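Local coordinates for protein putative hydrolase (Chloroflexus aurantiacus J-10-fl, PDB 3CMN) that is a putative hydrolase of the zincin-like metallopeptidase family, probably cleaving peptide bonds with a metal ion, although none is bound at its HExxH motif here, at residues V88-S91 with Q92-P96. Sequence-based numbering, arbitrary orientation.
Sequences VSFS and QLFRP
Q92 N bonds to V88 O as helix 79-92 runs out into a type I beta turn, Q92 to R95, that leads into helix 95-102. That bond, 2.9 Å from Q92 N to V88 O and bent only to 164° at the hydrogen, keeps the i to i+4 spacing. V88 O also accepts the hydroxyl of S91: with chi1 at 58°, OG folds back over its own helix to within 2.7 Å of V88 O, tilted from the carbonyl plane. The V88 carbonyl, in the last turn of the helix, thus takes two donors. The next amide changes spacing: L93 N lies 2.9 Å from F90 O, above that carbonyl's plane, and its bond to S89 O is weak. R95 N closes the turn on Q92 O. On the buried side the F90 and F94 rings meet obliquely, planes at 58°, against I127 of helix 120-135 and L307 of helix 283-307; W20 also meets both. Replacing F94 with an alanine would probably open a gap beside F90 and deprive I127 and L307 of an apolar neighbour. L93 CD1 and F94 CE1 both approach the F90 ring obliquely from one side, L93 CD1 beside F90 CD1 and F94 CE1 within 3.5 Å of F90 CE2.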
ATOM      1  N   VAL A  88       2.730 -10.566 -13.745  1.00 32.19           N
ATOM      2  CA  VAL A  88       3.631 -11.644 -13.342  1.00 30.98           C
ATOM      3  C   VAL A  88       3.724 -11.684 -11.819  1.00 32.63           C
ATOM      4  O   VAL A  88       3.583 -12.737 -11.205  1.00 32.55           O
ATOM      5  CB  VAL A  88       5.044 -11.464 -13.938  1.00 30.82           C
ATOM      6  CG1 VAL A  88       5.974 -12.547 -13.398  1.00 28.42           C
ATOM      7  CG2 VAL A  88       4.986 -11.548 -15.462  1.00 28.19           C
ATOM      8  N   SER A  89       3.960 -10.528 -11.215  1.00 33.93           N
ATOM      9  CA  SER A  89       4.050 -10.433  -9.761  1.00 35.31           C
ATOM     10  C   SER A  89       2.757 -10.944  -9.140  1.00 35.68           C
ATOM     11  O   SER A  89       2.766 -11.595  -8.094  1.00 36.41           O
ATOM     12  CB  SER A  89       4.265  -8.977  -9.351  1.00 36.76           C
ATOM     13  OG  SER A  89       5.277  -8.394 -10.149  1.00 40.13           O
ATOM     14  N   PHE A  90       1.643 -10.631  -9.795  1.00 35.07           N
ATOM     15  CA  PHE A  90       0.332 -11.053  -9.329  1.00 33.26           C
ATOM     16  C   PHE A  90       0.222 -12.580  -9.368  1.00 32.98           C
ATOM     17  O   PHE A  90      -0.078 -13.213  -8.366  1.00 31.64           O
ATOM     18  CB  PHE A  90      -0.757 -10.446 -10.210  1.00 33.47           C
ATOM     19  CG  PHE A  90      -2.135 -10.600  -9.651  1.00 32.68           C
ATOM     20  CD1 PHE A  90      -2.590  -9.755  -8.642  1.00 34.20           C
ATOM     21  CD2 PHE A  90      -2.980 -11.593 -10.124  1.00 33.41           C
ATOM     22  CE1 PHE A  90      -3.879  -9.904  -8.111  1.00 35.39           C
ATOM     23  CE2 PHE A  90      -4.266 -11.751  -9.601  1.00 33.47           C
ATOM     24  CZ  PHE A  90      -4.717 -10.906  -8.595  1.00 33.09           C
ATOM     25  N   SER A  91       0.451 -13.168 -10.536  1.00 33.40           N
ATOM     26  CA  SER A  91       0.371 -14.615 -10.662  1.00 34.32           C
ATOM     27  C   SER A  91       1.257 -15.293  -9.625  1.00 35.99           C
ATOM     28  O   SER A  91       0.853 -16.267  -8.993  1.00 35.83           O
ATOM     29  CB  SER A  91       0.784 -15.053 -12.063  1.00 30.77           C
ATOM     30  OG  SER A  91       2.096 -14.621 -12.361  1.00 31.44           O
ATOM     31  N   GLN A  92       2.458 -14.763  -9.431  1.00 37.99           N
ATOM     32  CA  GLN A  92       3.390 -15.336  -8.463  1.00 41.27           C
ATOM     33  C   GLN A  92       2.862 -15.410  -7.036  1.00 40.36           C
ATOM     34  O   GLN A  92       3.353 -16.193  -6.222  1.00 41.96           O
ATOM     35  CB  GLN A  92       4.717 -14.590  -8.505  1.00 42.94           C
ATOM     36  CG  GLN A  92       5.704 -15.314  -9.385  1.00 48.65           C
ATOM     37  CD  GLN A  92       6.781 -14.424  -9.921  1.00 50.85           C
ATOM     38  OE1 GLN A  92       7.436 -13.699  -9.174  1.00 53.66           O
ATOM     39  NE2 GLN A  92       6.983 -14.474 -11.230  1.00 50.85           N
ATOM     40  N   LEU A  93       1.861 -14.596  -6.732  1.00 39.31           N
ATOM     41  CA  LEU A  93       1.255 -14.629  -5.412  1.00 39.19           C
ATOM     42  C   LEU A  93       0.508 -15.948  -5.287  1.00 39.06           C
ATOM     43  O   LEU A  93       0.094 -16.334  -4.203  1.00 39.99           O
ATOM     44  CB  LEU A  93       0.264 -13.477  -5.238  1.00 37.10           C
ATOM     45  CG  LEU A  93       0.798 -12.048  -5.339  1.00 37.16           C
ATOM     46  CD1 LEU A  93      -0.367 -11.084  -5.176  1.00 34.38           C
ATOM     47  CD2 LEU A  93       1.853 -11.804  -4.256  1.00 36.27           C
ATOM     48  N   PHE A  94       0.328 -16.629  -6.414  1.00 41.89           N
ATOM     49  CA  PHE A  94      -0.380 -17.907  -6.445  1.00 44.37           C
ATOM     50  C   PHE A  94       0.546 -19.122  -6.508  1.00 46.11           C
ATOM     51  O   PHE A  94       0.072 -20.252  -6.560  1.00 45.55           O
ATOM     52  CB  PHE A  94      -1.345 -17.965  -7.637  1.00 42.17           C
ATOM     53  CG  PHE A  94      -2.474 -16.977  -7.561  1.00 41.62           C
ATOM     54  CD1 PHE A  94      -2.325 -15.685  -8.062  1.00 40.64           C
ATOM     55  CD2 PHE A  94      -3.695 -17.347  -7.012  1.00 39.75           C
ATOM     56  CE1 PHE A  94      -3.379 -14.779  -8.020  1.00 39.26           C
ATOM     57  CE2 PHE A  94      -4.753 -16.455  -6.963  1.00 37.86           C
ATOM     58  CZ  PHE A  94      -4.596 -15.166  -7.470  1.00 39.74           C
ATOM     59  N   ARG A  95       1.856 -18.896  -6.517  1.00 49.01           N
ATOM     60  CA  ARG A  95       2.800 -20.008  -6.565  1.00 52.54           C
ATOM     61  C   ARG A  95       2.619 -21.010  -5.417  1.00 53.54           C
ATOM     62  O   ARG A  95       2.688 -22.218  -5.630  1.00 53.50           O
ATOM     63  CB  ARG A  95       4.241 -19.492  -6.593  1.00 54.69           C
ATOM     64  CG  ARG A  95       4.604 -18.817  -7.918  1.00 58.47           C
ATOM     65  CD  ARG A  95       6.103 -18.826  -8.194  1.00 61.19           C
ATOM     66  NE  ARG A  95       6.391 -18.328  -9.538  1.00 64.41           N
ATOM     67  CZ  ARG A  95       7.530 -18.548 -10.195  1.00 65.66           C
ATOM     68  NH1 ARG A  95       8.503 -19.265  -9.638  1.00 66.28           N
ATOM     69  NH2 ARG A  95       7.702 -18.049 -11.413  1.00 65.00           N
ATOM     70  N   PRO A  96       2.379 -20.522  -4.188  1.00 54.14           N
ATOM     71  CA  PRO A  96       2.196 -21.452  -3.067  1.00 54.05           C
ATOM     72  C   PRO A  96       1.002 -22.384  -3.269  1.00 54.55           C
ATOM     73  O   PRO A  96       0.957 -23.481  -2.710  1.00 55.94           O
ATOM     74  CB  PRO A  96       1.997 -20.516  -1.872  1.00 53.46           C
ATOM     75  CG  PRO A  96       2.813 -19.319  -2.249  1.00 53.65           C
ATOM     76  CD  PRO A  96       2.456 -19.131  -3.706  1.00 53.67           C
TER